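Local coordinates for capsid protein (Penaeus vannamei nodavirus, PDB 5YL0) that probably forms the shell of the shrimp nodavirus particle, this fragment most likely being the protruding domain on its surface, at residues N15-E20 and L97-T102. Sequence-based numbering, arbitrary orientation.
Sequences NFIKPE and LSVVLT
V99 is met by F16, I17 and P19, three residues of the loop that passes over strand 95-101. Among the side chains I17 comes nearest to that of V99, its CG1 lying 3.9 Å from V99 CB. With chi1 at 60°, this methylene stands between the I17 backbone N and carbonyl carbon, which brings it down to the valine although the CB of I17 does not point at the strand. The two valine methyls divide the remaining neighbours: CG2 reaches F16 CD1 at 4.1 Å, while CG1, anti to the valine's own backbone N, lies 4.2 Å from P19 CG. The F16 ring approaches V99 obliquely and extends to L97, where its CE1 is 4.3 Å from L97 CD1. At the other end, the proline ring rests on L101, the two side chains lying roughly perpendicular, with P19 CD 3.7 Å from L101 CD1. P19 CG also sits 3.6 Å from the carbonyl oxygen V99 O, so the ring packs against backbone as well as side chain.

The interface is apolar, and five of its six touching residues are buried; polar links around it position the loop. The Q28 side-chain amide holds it at two points, OE1 accepting from I17 N and NE2 donating to N15 O, and E26 OE2 accepts from E20 N. Both glutamine and glutamate belong to strand 26-30, which pairs with strand 95-101 through V99 and L97. Deeper in, the F16 ring reaches L59, A61 and F112, and V99 also touches L59.

The strand order is that of an eight-stranded jelly roll, with strands 8-15 (B) and 26-30 (C) at edges of the BIDG and CHEF sheets, respectively. Residues 15-20 begin the B-to-C connection between those sheets, packing F16, I17 and P19 on strand 95-101 (H), the neighbour of C.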
# COMPACT_ATOMS: atom_id res chain seq x y z
N ASN B 15 4.89 -8.99 -8.03
CA ASN B 15 4.93 -9.64 -6.76
C ASN B 15 6.28 -9.67 -6.16
O ASN B 15 7.31 -9.79 -6.90
CB ASN B 15 4.41 -11.10 -6.90
CG ASN B 15 2.94 -11.18 -7.24
OD1 ASN B 15 2.18 -10.32 -6.89
ND2 ASN B 15 2.54 -12.24 -7.87
N PHE B 16 6.39 -9.58 -4.85
CA PHE B 16 7.62 -9.85 -4.15
C PHE B 16 8.00 -11.31 -4.31
O PHE B 16 7.16 -12.19 -4.30
CB PHE B 16 7.53 -9.54 -2.65
CG PHE B 16 7.63 -8.08 -2.33
CD1 PHE B 16 8.81 -7.39 -2.62
CD2 PHE B 16 6.57 -7.36 -1.73
CE1 PHE B 16 8.90 -6.05 -2.26
CE2 PHE B 16 6.65 -6.03 -1.43
CZ PHE B 16 7.83 -5.39 -1.67
N ILE B 17 9.30 -11.57 -4.36
CA ILE B 17 9.86 -12.92 -4.30
C ILE B 17 9.53 -13.52 -2.95
O ILE B 17 9.12 -12.85 -1.96
CB ILE B 17 11.35 -12.97 -4.57
CG1 ILE B 17 12.15 -12.17 -3.59
CG2 ILE B 17 11.63 -12.65 -6.06
CD1 ILE B 17 13.65 -12.35 -3.68
N LYS B 18 9.69 -14.85 -2.90
CA LYS B 18 9.48 -15.69 -1.69
C LYS B 18 10.83 -16.28 -1.35
O LYS B 18 11.27 -17.30 -1.93
CB LYS B 18 8.46 -16.77 -1.99
CG LYS B 18 7.20 -16.23 -2.59
CD LYS B 18 6.11 -17.23 -2.72
CE LYS B 18 4.78 -16.53 -3.10
NZ LYS B 18 4.64 -16.33 -4.53
N PRO B 19 11.62 -15.65 -0.47
CA PRO B 19 12.95 -16.11 -0.10
C PRO B 19 12.91 -17.51 0.48
O PRO B 19 11.91 -17.95 1.07
CB PRO B 19 13.42 -15.07 0.91
CG PRO B 19 12.68 -13.81 0.56
CD PRO B 19 11.33 -14.31 0.16
N GLU B 20 14.03 -18.21 0.32
CA GLU B 20 14.11 -19.62 0.72
C GLU B 20 14.42 -19.81 2.20
O GLU B 20 14.11 -20.89 2.73
CB GLU B 20 15.25 -20.32 -0.08
CG GLU B 20 14.97 -20.33 -1.56
CD GLU B 20 15.81 -21.26 -2.44
OE1 GLU B 20 15.82 -22.51 -2.23
OE2 GLU B 20 16.29 -20.74 -3.51
N LEU B 97 16.24 -5.12 -5.65
CA LEU B 97 15.77 -5.03 -4.27
C LEU B 97 16.38 -6.13 -3.42
O LEU B 97 16.66 -7.23 -3.92
CB LEU B 97 14.24 -5.17 -4.19
CG LEU B 97 13.44 -4.20 -5.07
CD1 LEU B 97 11.94 -4.51 -4.94
CD2 LEU B 97 13.83 -2.76 -4.84
N SER B 98 16.51 -5.90 -2.14
CA SER B 98 16.87 -6.93 -1.16
C SER B 98 15.60 -7.24 -0.35
O SER B 98 15.03 -6.33 0.34
CB SER B 98 17.93 -6.41 -0.27
OG SER B 98 18.42 -7.40 0.64
N VAL B 99 15.17 -8.51 -0.36
CA VAL B 99 13.83 -8.88 0.24
C VAL B 99 14.10 -9.93 1.29
O VAL B 99 14.83 -10.94 1.03
CB VAL B 99 12.96 -9.48 -0.87
CG1 VAL B 99 11.60 -9.86 -0.21
CG2 VAL B 99 12.72 -8.47 -1.98
N VAL B 100 13.57 -9.74 2.49
CA VAL B 100 13.79 -10.67 3.62
C VAL B 100 12.44 -11.06 4.19
O VAL B 100 11.57 -10.15 4.47
CB VAL B 100 14.56 -9.97 4.74
CG1 VAL B 100 14.71 -10.90 5.94
CG2 VAL B 100 15.90 -9.34 4.42
N LEU B 101 12.26 -12.35 4.36
CA LEU B 101 11.07 -12.88 5.06
C LEU B 101 11.54 -13.38 6.39
O LEU B 101 12.51 -14.23 6.43
CB LEU B 101 10.55 -14.12 4.30
CG LEU B 101 9.34 -13.98 3.41
CD1 LEU B 101 9.04 -15.41 2.87
CD2 LEU B 101 8.13 -13.48 4.22
N THR B 102 10.96 -12.97 7.48
CA THR B 102 11.39 -13.42 8.77
C THR B 102 11.22 -14.89 8.99
O THR B 102 12.16 -15.52 9.59
CB THR B 102 10.69 -12.60 9.83
OG1 THR B 102 10.95 -11.23 9.59
CG2 THR B 102 11.14 -12.98 11.28